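PDB 4Q6U: Rv3651-like N-terminal domain-containing protein, which is of unknown function but, with one GAF-like and two PAS-like domains, probably works as a sensor of a ligand or signal still to be identified. Local coordinates for residues His11-Leu15 and Val26-Arg30; Ala145-Arg151 and Leu253-Gln259; Val81-Asp85 and Pro108-Lys112; Ile55-Leu59 and Met88-Val93. All blocks are in the same frame, centred on the assembly; numbering follows the deposited sequence.

Interaction 1: residues His11-Leu15 and Val26-Arg30; sequences HDWLL and VARGR
L15 and the strand 24-28 are joined by short backbone hydrogen bonds, L15 N giving its hydrogen to A27 O at 2.7 Å and V26 N giving one to L15 O at 2.8 Å. They belong to an antiparallel beta hairpin of strands 14-17 and 24-28, within the six-stranded sheet of the GAF-like N-terminal domain. A second, weak bond runs from A27 N to the same L15 O, so that V26 and A27 both sit opposite L15: a classic beta bulge. Beyond the last bridge, G29 N reaches W13 O at 2.8 Å, and a water donates to both W13 O and G29 O. Positive phi (65°) suits glycine at this turn away from the strand, and D12 CB lies 3.8 Å from G29 N.

Small and branched apolar residues fill the buried face. A27, a mere methyl, lets L15 come close, CB to CB at 3.5 Å, while W214 and M212 of strand 206-215 pack against this side. On the other face L14 lies alongside the aliphatic part of R28, and F41 touches both. With chi1 at -177° and a turn at chi2 (67°), the L15 side chain slants across V26, its CD2 3.6 Å from V26 CG2.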
loop_
_atom_site.group_PDB
_atom_site.type_symbol
_atom_site.label_atom_id
_atom_site.label_comp_id
_atom_site.label_asym_id
_atom_site.label_seq_id
_atom_site.Cartn_x
_atom_site.Cartn_y
_atom_site.Cartn_z
ATOM N N HIS B 11 -0.967 20.890 -28.901
ATOM C CA HIS B 11 0.234 21.687 -29.123
ATOM C C HIS B 11 1.438 21.122 -28.383
ATOM O O HIS B 11 2.560 21.574 -28.589
ATOM C CB HIS B 11 0.000 23.137 -28.693
ATOM N N ASP B 12 1.196 20.145 -27.514
ATOM C CA ASP B 12 2.256 19.583 -26.677
ATOM C C ASP B 12 3.152 18.622 -27.446
ATOM O O ASP B 12 2.769 18.099 -28.492
ATOM C CB ASP B 12 1.659 18.857 -25.470
ATOM C CG ASP B 12 0.978 19.798 -24.495
ATOM O OD1 ASP B 12 1.689 20.470 -23.718
ATOM O OD2 ASP B 12 -0.270 19.853 -24.497
ATOM N N TRP B 13 4.353 18.398 -26.920
ATOM C CA TRP B 13 5.229 17.345 -27.412
ATOM C C TRP B 13 4.684 15.996 -26.968
ATOM O O TRP B 13 4.334 15.821 -25.805
ATOM C CB TRP B 13 6.653 17.513 -26.877
ATOM C CG TRP B 13 7.441 18.604 -27.501
ATOM C CD1 TRP B 13 7.542 19.898 -27.079
ATOM C CD2 TRP B 13 8.270 18.494 -28.666
ATOM N NE1 TRP B 13 8.379 20.605 -27.915
ATOM C CE2 TRP B 13 8.835 19.765 -28.898
ATOM C CE3 TRP B 13 8.579 17.444 -29.537
ATOM C CZ2 TRP B 13 9.695 20.013 -29.971
ATOM C CZ3 TRP B 13 9.436 17.694 -30.601
ATOM C CH2 TRP B 13 9.987 18.965 -30.803
ATOM N N LEU B 14 4.618 15.041 -27.885
ATOM C CA LEU B 14 4.260 13.673 -27.525
ATOM C C LEU B 14 5.512 12.817 -27.348
ATOM O O LEU B 14 6.323 12.727 -28.269
ATOM C CB LEU B 14 3.368 13.051 -28.600
ATOM C CG LEU B 14 2.002 13.685 -28.806
ATOM C CD1 LEU B 14 1.232 12.900 -29.846
ATOM C CD2 LEU B 14 1.263 13.719 -27.471
ATOM N N LEU B 15 5.671 12.176 -26.192
ATOM C CA LEU B 15 6.763 11.224 -26.037
ATOM C C LEU B 15 6.281 9.825 -26.405
ATOM O O LEU B 15 5.355 9.286 -25.803
ATOM C CB LEU B 15 7.328 11.243 -24.622
ATOM C CG LEU B 15 8.537 10.333 -24.364
ATOM C CD1 LEU B 15 9.765 10.813 -25.121
ATOM C CD2 LEU B 15 8.843 10.255 -22.877
ATOM N N VAL B 26 3.649 7.659 -24.215
ATOM C CA VAL B 26 3.826 7.542 -22.778
ATOM C C VAL B 26 3.781 8.915 -22.107
ATOM O O VAL B 26 3.619 9.010 -20.888
ATOM C CB VAL B 26 5.153 6.836 -22.420
ATOM C CG1 VAL B 26 5.176 5.420 -22.991
ATOM C CG2 VAL B 26 6.321 7.630 -22.938
ATOM N N ALA B 27 3.896 9.980 -22.900
ATOM C CA ALA B 27 3.766 11.333 -22.354
ATOM C C ALA B 27 3.128 12.314 -23.334
ATOM O O ALA B 27 3.519 12.380 -24.502
ATOM C CB ALA B 27 5.123 11.860 -21.916
ATOM N N ARG B 28 2.133 13.059 -22.855
ATOM C CA ARG B 28 1.666 14.255 -23.560
ATOM C C ARG B 28 2.158 15.452 -22.765
ATOM O O ARG B 28 1.644 15.739 -21.686
ATOM C CB ARG B 28 0.142 14.287 -23.702
ATOM C CG ARG B 28 -0.356 15.489 -24.511
ATOM C CD ARG B 28 -1.723 15.242 -25.150
ATOM N NE ARG B 28 -2.768 14.976 -24.169
ATOM C CZ ARG B 28 -4.029 14.686 -24.483
ATOM N NH1 ARG B 28 -4.399 14.626 -25.755
ATOM N NH2 ARG B 28 -4.921 14.457 -23.525
ATOM N N GLY B 29 3.175 16.133 -23.277
ATOM C CA GLY B 29 3.874 17.098 -22.455
ATOM C C GLY B 29 4.547 16.302 -21.350
ATOM O O GLY B 29 5.423 15.495 -21.628
ATOM N N ARG B 30 4.111 16.493 -20.108
ATOM C CA ARG B 30 4.694 15.757 -18.987
ATOM C C ARG B 30 3.699 14.803 -18.332
ATOM O O ARG B 30 4.060 14.044 -17.423
ATOM C CB ARG B 30 5.253 16.734 -17.945
ATOM C CG ARG B 30 6.411 17.566 -18.476
ATOM C CD ARG B 30 6.902 18.599 -17.466
ATOM N NE ARG B 30 7.896 19.497 -18.060
ATOM C CZ ARG B 30 9.192 19.226 -18.170
ATOM N NH1 ARG B 30 9.677 18.068 -17.735
ATOM N NH2 ARG B 30 10.009 20.112 -18.723
HETATM O O HOH W 1 6.575 14.956 -24.158
#

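Interaction 2: residues Ala145-Arg151 and Leu253-Gln259; sequences AEDLPAR and LLKWLDQ
R151 reaches L257 and D258 through a bent chain: CG stands anti to the backbone N (chi1 168°), then bends at chi2 and chi3 (68° and 56°) turn the edge of the guanidinium to L257 and D258. NE thereby meets L257 O at 2.8 Å, in the plane of both the carbonyl and the guanidinium, while NH2 forms a salt bridge with D258 OD1, also at 2.8 Å. OD1 is met on its anti side, somewhat out of the carboxylate plane, and the two flat groups stand nearly perpendicular; the same OD1 is shared with R243, which would help to hold it in place. An arginine suits this position because its edge can serve a carbonyl and a carboxylate together.

R151 N adds a backbone bond to W256 O at 2.9 Å. K255 is extended as far as CE and bends only at its end, setting NZ above the carbonyl plane of P149, 2.9 Å from P149 O. That ammonium is also held by a salt bridge to E157 and by E152 O.

A145 brings only a methyl, CB, which touches both L253 CG and W256 CD1, 3.7 Å from the latter. Water bridges A145 O and W256 N.

Strand 253-256 is an outermost strand of its five-stranded antiparallel sheet, and the contact is an interdomain one, a loop of the middle PAS-like domain lying against the sheet edge of the C-terminal PAS-like domain.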
loop_
_atom_site.group_PDB
_atom_site.type_symbol
_atom_site.label_atom_id
_atom_site.label_comp_id
_atom_site.label_asym_id
_atom_site.label_seq_id
_atom_site.Cartn_x
_atom_site.Cartn_y
_atom_site.Cartn_z
ATOM N N ALA B 145 20.232 -0.112 -6.767
ATOM C CA ALA B 145 19.852 0.636 -5.565
ATOM C C ALA B 145 20.277 2.114 -5.632
ATOM O O ALA B 145 19.898 2.908 -4.768
ATOM C CB ALA B 145 20.444 -0.044 -4.293
ATOM N N GLU B 146 21.046 2.491 -6.659
ATOM C CA GLU B 146 21.401 3.899 -6.863
ATOM C C GLU B 146 20.350 4.628 -7.715
ATOM O O GLU B 146 20.315 5.861 -7.759
ATOM C CB GLU B 146 22.796 4.027 -7.519
ATOM C CG GLU B 146 23.935 3.450 -6.657
ATOM C CD GLU B 146 25.318 3.599 -7.283
ATOM O OE1 GLU B 146 25.804 2.610 -7.871
ATOM O OE2 GLU B 146 25.931 4.685 -7.166
ATOM N N ASP B 147 19.505 3.863 -8.403
ATOM C CA ASP B 147 18.446 4.437 -9.230
ATOM C C ASP B 147 17.104 4.448 -8.481
ATOM O O ASP B 147 16.229 5.248 -8.774
ATOM C CB ASP B 147 18.318 3.663 -10.545
ATOM C CG ASP B 147 19.415 4.017 -11.538
ATOM O OD1 ASP B 147 20.350 4.753 -11.147
ATOM O OD2 ASP B 147 19.327 3.568 -12.704
ATOM N N LEU B 148 16.948 3.546 -7.525
ATOM C CA LEU B 148 15.752 3.529 -6.689
ATOM C C LEU B 148 16.016 4.357 -5.438
ATOM O O LEU B 148 17.148 4.417 -4.962
ATOM C CB LEU B 148 15.378 2.094 -6.328
ATOM C CG LEU B 148 15.022 1.203 -7.521
ATOM C CD1 LEU B 148 14.783 -0.228 -7.066
ATOM C CD2 LEU B 148 13.796 1.744 -8.250
ATOM N N PRO B 149 14.983 5.028 -4.908
ATOM C CA PRO B 149 15.241 5.786 -3.685
ATOM C C PRO B 149 15.612 4.854 -2.541
ATOM O O PRO B 149 15.287 3.666 -2.600
ATOM C CB PRO B 149 13.904 6.476 -3.407
ATOM C CG PRO B 149 13.230 6.528 -4.725
ATOM C CD PRO B 149 13.638 5.293 -5.455
ATOM N N ALA B 150 16.304 5.376 -1.537
ATOM C CA ALA B 150 16.468 4.648 -0.289
ATOM C C ALA B 150 15.216 4.903 0.538
ATOM O O ALA B 150 14.663 6.001 0.478
ATOM C CB ALA B 150 17.712 5.091 0.453
ATOM N N ARG B 151 14.764 3.875 1.254
ATOM C CA ARG B 151 13.675 3.979 2.243
ATOM C C ARG B 151 12.296 4.231 1.621
ATOM O O ARG B 151 11.381 3.421 1.803
ATOM C CB ARG B 151 14.014 5.072 3.279
ATOM C CG ARG B 151 12.877 5.508 4.213
ATOM C CD ARG B 151 12.451 4.430 5.210
ATOM N NE ARG B 151 13.535 3.918 6.053
ATOM C CZ ARG B 151 13.849 4.395 7.255
ATOM N NH1 ARG B 151 13.184 5.421 7.763
ATOM N NH2 ARG B 151 14.842 3.849 7.950
ATOM N N LEU B 253 22.484 -6.134 -5.586
ATOM C CA LEU B 253 21.795 -5.205 -4.693
ATOM C C LEU B 253 20.667 -4.489 -5.442
ATOM O O LEU B 253 20.891 -3.917 -6.519
ATOM C CB LEU B 253 22.791 -4.202 -4.119
ATOM C CG LEU B 253 22.277 -3.161 -3.133
ATOM C CD1 LEU B 253 21.767 -3.813 -1.854
ATOM C CD2 LEU B 253 23.393 -2.174 -2.831
ATOM N N LEU B 254 19.459 -4.527 -4.881
ATOM C CA LEU B 254 18.287 -3.959 -5.562
ATOM C C LEU B 254 17.836 -2.622 -4.986
ATOM O O LEU B 254 17.585 -1.670 -5.731
ATOM C CB LEU B 254 17.112 -4.934 -5.505
ATOM C CG LEU B 254 17.341 -6.357 -6.005
ATOM C CD1 LEU B 254 16.117 -7.200 -5.707
ATOM C CD2 LEU B 254 17.674 -6.385 -7.503
ATOM N N LYS B 255 17.717 -2.553 -3.662
ATOM C CA LYS B 255 17.157 -1.371 -3.020
ATOM C C LYS B 255 17.589 -1.239 -1.570
ATOM O O LYS B 255 17.620 -2.228 -0.843
ATOM C CB LYS B 255 15.626 -1.404 -3.072
ATOM C CG LYS B 255 14.994 -0.138 -2.498
ATOM C CD LYS B 255 13.501 -0.203 -2.498
ATOM C CE LYS B 255 12.919 1.052 -1.886
ATOM N NZ LYS B 255 12.841 2.206 -2.835
ATOM N N TRP B 256 17.910 -0.019 -1.153
ATOM C CA TRP B 256 18.146 0.268 0.264
ATOM C C TRP B 256 16.825 0.614 0.937
ATOM O O TRP B 256 16.060 1.416 0.411
ATOM C CB TRP B 256 19.128 1.421 0.442
ATOM C CG TRP B 256 20.532 1.064 0.059
ATOM C CD1 TRP B 256 21.203 1.467 -1.055
ATOM C CD2 TRP B 256 21.428 0.222 0.790
ATOM N NE1 TRP B 256 22.475 0.929 -1.063
ATOM C CE2 TRP B 256 22.631 0.151 0.057
ATOM C CE3 TRP B 256 21.324 -0.488 1.996
ATOM C CZ2 TRP B 256 23.725 -0.588 0.488
ATOM C CZ3 TRP B 256 22.417 -1.227 2.424
ATOM C CH2 TRP B 256 23.601 -1.272 1.672
ATOM N N LEU B 257 16.565 0.011 2.096
ATOM C CA LEU B 257 15.323 0.258 2.843
ATOM C C LEU B 257 15.584 1.252 3.968
ATOM O O LEU B 257 14.690 1.939 4.440
ATOM C CB LEU B 257 14.762 -1.048 3.391
ATOM C CG LEU B 257 14.304 -2.046 2.329
ATOM C CD1 LEU B 257 13.788 -3.308 2.985
ATOM C CD2 LEU B 257 13.236 -1.435 1.422
ATOM N N ASP B 258 16.834 1.302 4.402
ATOM C CA ASP B 258 17.324 2.361 5.266
ATOM C C ASP B 258 18.347 3.134 4.453
ATOM O O ASP B 258 18.377 3.007 3.234
ATOM C CB ASP B 258 17.943 1.778 6.533
ATOM C CG ASP B 258 16.992 0.859 7.256
ATOM O OD1 ASP B 258 15.841 1.285 7.483
ATOM O OD2 ASP B 258 17.379 -0.285 7.580
ATOM N N GLN B 259 19.186 3.926 5.104
ATOM C CA GLN B 259 20.258 4.595 4.375
ATOM C C GLN B 259 21.361 3.590 4.037
ATOM O O GLN B 259 21.544 2.601 4.742
ATOM C CB GLN B 259 20.823 5.768 5.183
ATOM C CG GLN B 259 19.863 6.943 5.312
ATOM C CD GLN B 259 19.134 7.265 4.012
ATOM O OE1 GLN B 259 19.757 7.572 2.998
ATOM N NE2 GLN B 259 17.801 7.191 4.040
HETATM O O HOH W 2 17.802 2.223 -3.023
#

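Interaction 3: residues Val81-Asp85 and Pro108-Lys112; sequences VIMTD and PGPLK
M83, a selenomethionine, leans over P110 and the backbone that follows it. From CB, with CG anti to the backbone N (chi1 -178°), the chain bends at chi2 and swings its end toward segment 108-112. SE settles 4.0 Å from P110 CB and 3.7 Å from P110 O, and the terminal CE goes on to L111 CA and to K112 CG, 4.0 Å away. A long, flexible, unbranched chain is suited to following this uneven surface of proline ring, backbone and lysine stem.

The two segments run in roughly the same direction, 28° apart, without a hydrogen bond between their backbones. Strand 74-82 belongs to the sheet of the GAF-like N-terminal domain and strand 109-114 to that of the PAS-like middle domain, so the contact lies at a domain interface. V81 reaches it with both branches: CG1 rests on the P110 ring, 4.1 Å from CD, and CG2 touches P108 CG at 4.0 Å. Rigid proline rings offer these methyls a fixed apolar surface.

At the other end K112, extended beyond CG, approaches D85 from the opposite direction. Its NZ makes a salt bridge to D85 OD2 at 2.6 Å on the anti side of the carboxylate, and R210 pairs with the same oxygen.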
loop_
_atom_site.group_PDB
_atom_site.type_symbol
_atom_site.label_atom_id
_atom_site.label_comp_id
_atom_site.label_asym_id
_atom_site.label_seq_id
_atom_site.Cartn_x
_atom_site.Cartn_y
_atom_site.Cartn_z
ATOM N N VAL B 81 15.232 9.812 -29.066
ATOM C CA VAL B 81 15.768 9.628 -27.732
ATOM C C VAL B 81 16.700 8.427 -27.791
ATOM O O VAL B 81 16.251 7.279 -27.857
ATOM C CB VAL B 81 14.679 9.394 -26.681
ATOM C CG1 VAL B 81 15.281 9.474 -25.285
ATOM C CG2 VAL B 81 13.568 10.424 -26.831
ATOM N N ILE B 82 17.999 8.699 -27.789
ATOM C CA ILE B 82 18.974 7.659 -28.068
ATOM C C ILE B 82 19.872 7.418 -26.871
ATOM O O ILE B 82 20.510 8.340 -26.365
ATOM C CB ILE B 82 19.817 8.019 -29.296
ATOM C CG1 ILE B 82 18.891 8.312 -30.481
ATOM C CG2 ILE B 82 20.784 6.890 -29.621
ATOM C CD1 ILE B 82 19.611 8.744 -31.755
HETATM N N MSE B 83 19.876 6.170 -26.412
HETATM C CA MSE B 83 20.685 5.726 -25.282
HETATM C C MSE B 83 22.149 5.793 -25.674
HETATM O O MSE B 83 22.467 5.723 -26.855
HETATM C CB MSE B 83 20.293 4.304 -24.882
HETATM C CG MSE B 83 21.034 3.748 -23.675
HETATM SE SE MSE B 83 20.880 4.981 -22.185
HETATM C CE MSE B 83 22.109 4.077 -20.917
ATOM N N THR B 84 23.049 5.924 -24.708
ATOM C CA THR B 84 24.460 6.107 -25.073
ATOM C C THR B 84 25.119 4.856 -25.669
ATOM O O THR B 84 26.283 4.903 -26.082
ATOM C CB THR B 84 25.294 6.587 -23.869
ATOM O OG1 THR B 84 24.968 5.806 -22.712
ATOM C CG2 THR B 84 24.994 8.066 -23.593
ATOM N N ASP B 85 24.386 3.750 -25.749
ATOM C CA ASP B 85 24.886 2.600 -26.505
ATOM C C ASP B 85 24.438 2.652 -27.972
ATOM O O ASP B 85 24.649 1.705 -28.725
ATOM C CB ASP B 85 24.442 1.280 -25.858
ATOM C CG ASP B 85 22.946 1.222 -25.604
ATOM O OD1 ASP B 85 22.207 2.009 -26.231
ATOM O OD2 ASP B 85 22.511 0.384 -24.777
ATOM N N PRO B 108 13.603 14.111 -22.145
ATOM C CA PRO B 108 13.486 12.707 -21.750
ATOM C C PRO B 108 14.854 12.147 -21.389
ATOM O O PRO B 108 15.852 12.602 -21.940
ATOM C CB PRO B 108 12.905 12.029 -23.004
ATOM C CG PRO B 108 12.771 13.124 -24.050
ATOM C CD PRO B 108 13.647 14.247 -23.608
ATOM N N GLY B 109 14.895 11.183 -20.471
ATOM C CA GLY B 109 16.146 10.628 -20.005
ATOM C C GLY B 109 16.164 9.122 -20.163
ATOM O O GLY B 109 15.498 8.406 -19.414
ATOM N N PRO B 110 16.915 8.635 -21.158
ATOM C CA PRO B 110 17.048 7.204 -21.417
ATOM C C PRO B 110 17.981 6.564 -20.402
ATOM O O PRO B 110 18.954 7.185 -19.972
ATOM C CB PRO B 110 17.641 7.159 -22.826
ATOM C CG PRO B 110 18.446 8.397 -22.906
ATOM C CD PRO B 110 17.760 9.438 -22.061
ATOM N N LEU B 111 17.649 5.349 -19.992
ATOM C CA LEU B 111 18.521 4.552 -19.138
ATOM C C LEU B 111 18.242 3.077 -19.395
ATOM O O LEU B 111 17.251 2.722 -20.051
ATOM C CB LEU B 111 18.301 4.887 -17.656
ATOM C CG LEU B 111 16.908 4.564 -17.093
ATOM C CD1 LEU B 111 17.028 3.917 -15.723
ATOM C CD2 LEU B 111 16.042 5.802 -16.986
ATOM N N LYS B 112 19.090 2.212 -18.858
ATOM C CA LYS B 112 18.839 0.789 -18.965
ATOM C C LYS B 112 19.352 0.068 -17.736
ATOM O O LYS B 112 20.298 0.519 -17.075
ATOM C CB LYS B 112 19.485 0.194 -20.221
ATOM C CG LYS B 112 20.995 0.250 -20.231
ATOM C CD LYS B 112 21.566 -0.380 -21.504
ATOM C CE LYS B 112 23.090 -0.342 -21.517
ATOM N NZ LYS B 112 23.611 -0.882 -22.808
#

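Interaction 4: residues Ile55-Leu59 and Met88-Val93; sequences IAETL and MHGVQV
V91 and M88 carry the strand side of this contact, where helix 48-61 packs on the antiparallel sheet of the GAF-like N-terminal domain. The axes of the short segments pass 9.2 Å apart at 138°, and no hydrogen bond joins them.

V91, which loses more surface to this contact than any of the other five touching residues, points toward the helix. Its CG2 meets T58 CG2 tip to tip at 3.7 Å and also touches L59 CD2 and I55 CG2. Threonine suits this spot because it has two different branches: CG2 stands anti to the backbone N and serves the apolar layer, while OG1 (chi1 -64°) turns to hydrogen bonds with T78 of the neighbouring strand and with A54 O of its own helix.

I55, one helical turn before L59, crosses V93 at about a right angle, its CG1 3.7 Å from V93 CG2. The beta-branched valines thus give the helix a compact, rigid bed.

M88, a selenomethionine, covers the other end of the helical segment. It has CG anti to the backbone N (chi1 -179°), and this CG lies 3.5 Å from L59 CD2; bends at chi2 and chi3 then bring the terminal methyl CE up to the backbone carbonyls of T58 and L59, 3.4 Å from T58 O.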
loop_
_atom_site.group_PDB
_atom_site.type_symbol
_atom_site.label_atom_id
_atom_site.label_comp_id
_atom_site.label_asym_id
_atom_site.label_seq_id
_atom_site.Cartn_x
_atom_site.Cartn_y
_atom_site.Cartn_z
ATOM N N ILE B 55 7.771 9.334 -37.469
ATOM C CA ILE B 55 8.394 8.526 -36.424
ATOM C C ILE B 55 9.217 7.402 -37.057
ATOM O O ILE B 55 10.356 7.153 -36.659
ATOM C CB ILE B 55 7.338 7.936 -35.459
ATOM C CG1 ILE B 55 6.607 9.055 -34.713
ATOM C CG2 ILE B 55 7.979 6.973 -34.455
ATOM C CD1 ILE B 55 5.420 8.575 -33.903
ATOM N N ALA B 56 8.635 6.746 -38.058
ATOM C CA ALA B 56 9.278 5.620 -38.722
ATOM C C ALA B 56 10.613 6.025 -39.340
ATOM O O ALA B 56 11.594 5.281 -39.255
ATOM C CB ALA B 56 8.353 5.038 -39.787
ATOM N N GLU B 57 10.640 7.206 -39.958
ATOM C CA GLU B 57 11.862 7.741 -40.560
ATOM C C GLU B 57 12.904 8.107 -39.494
ATOM O O GLU B 57 14.104 7.898 -39.686
ATOM C CB GLU B 57 11.539 8.961 -41.426
ATOM N N THR B 58 12.442 8.648 -38.370
ATOM C CA THR B 58 13.337 9.011 -37.275
ATOM C C THR B 58 14.030 7.773 -36.732
ATOM O O THR B 58 15.209 7.815 -36.370
ATOM C CB THR B 58 12.582 9.717 -36.136
ATOM O OG1 THR B 58 12.047 10.952 -36.621
ATOM C CG2 THR B 58 13.510 10.003 -34.961
ATOM N N LEU B 59 13.297 6.664 -36.692
ATOM C CA LEU B 59 13.882 5.394 -36.287
ATOM C C LEU B 59 14.943 4.963 -37.297
ATOM O O LEU B 59 16.023 4.526 -36.929
ATOM C CB LEU B 59 12.805 4.315 -36.148
ATOM C CG LEU B 59 11.795 4.512 -35.018
ATOM C CD1 LEU B 59 10.913 3.284 -34.860
ATOM C CD2 LEU B 59 12.527 4.821 -33.735
HETATM N N MSE B 88 17.886 3.395 -29.904
HETATM C CA MSE B 88 16.763 4.318 -29.863
HETATM C C MSE B 88 15.714 3.832 -28.879
HETATM O O MSE B 88 15.146 2.761 -29.067
HETATM C CB MSE B 88 16.159 4.457 -31.255
HETATM C CG MSE B 88 14.997 5.406 -31.323
HETATM SE SE MSE B 88 15.457 7.076 -32.185
HETATM C CE MSE B 88 16.578 6.385 -33.622
ATOM N N HIS B 89 15.474 4.601 -27.818
ATOM C CA HIS B 89 14.478 4.226 -26.824
ATOM C C HIS B 89 13.112 4.811 -27.144
ATOM O O HIS B 89 12.073 4.277 -26.736
ATOM C CB HIS B 89 14.903 4.684 -25.429
ATOM C CG HIS B 89 15.941 3.811 -24.802
ATOM N ND1 HIS B 89 16.075 3.679 -23.434
ATOM C CD2 HIS B 89 16.893 3.020 -25.349
ATOM C CE1 HIS B 89 17.065 2.849 -23.169
ATOM N NE2 HIS B 89 17.580 2.433 -24.315
ATOM N N GLY B 90 13.118 5.932 -27.844
ATOM C CA GLY B 90 11.873 6.591 -28.176
ATOM C C GLY B 90 12.062 7.772 -29.102
ATOM O O GLY B 90 13.181 8.088 -29.516
ATOM N N VAL B 91 10.944 8.412 -29.424
ATOM C CA VAL B 91 10.912 9.585 -30.283
ATOM C C VAL B 91 9.943 10.593 -29.672
ATOM O O VAL B 91 8.849 10.224 -29.244
ATOM C CB VAL B 91 10.462 9.233 -31.730
ATOM C CG1 VAL B 91 10.266 10.502 -32.576
ATOM C CG2 VAL B 91 11.446 8.284 -32.390
ATOM N N GLN B 92 10.346 11.857 -29.617
ATOM C CA GLN B 92 9.451 12.902 -29.149
ATOM C C GLN B 92 8.904 13.621 -30.372
ATOM O O GLN B 92 9.669 13.962 -31.269
ATOM C CB GLN B 92 10.171 13.868 -28.220
ATOM C CG GLN B 92 9.361 14.241 -26.998
ATOM C CD GLN B 92 10.205 14.891 -25.928
ATOM O OE1 GLN B 92 11.407 15.117 -26.119
ATOM N NE2 GLN B 92 9.583 15.198 -24.789
ATOM N N VAL B 93 7.589 13.828 -30.413
ATOM C CA VAL B 93 6.932 14.347 -31.624
ATOM C C VAL B 93 6.051 15.563 -31.340
ATOM O O VAL B 93 5.332 15.609 -30.330
ATOM C CB VAL B 93 6.062 13.260 -32.295
ATOM C CG1 VAL B 93 5.539 13.738 -33.664
ATOM C CG2 VAL B 93 6.839 11.975 -32.452
#

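Overall arrangement
From the N terminus, interaction 1 comes first, closing a short hairpin before the other contacts begin. Helix 48-61 then opens interaction 4, which strand 88-97 completes, but residues 81-85 of interaction 3 lie between, and their partners at 108-112 follow; interactions 3 and 4 therefore cross along the chain. Their strands 74-82 and 88-97 are neighbours in the N-terminal sheet, and L14 of interaction 1 meets V93 of interaction 4 across the same sheet. Interaction 3 joins that domain to the middle one. Interaction 2, last in sequence and about 30 Å from interaction 1 between centres, closes the longest loop and ties the middle domain to the C-terminal one.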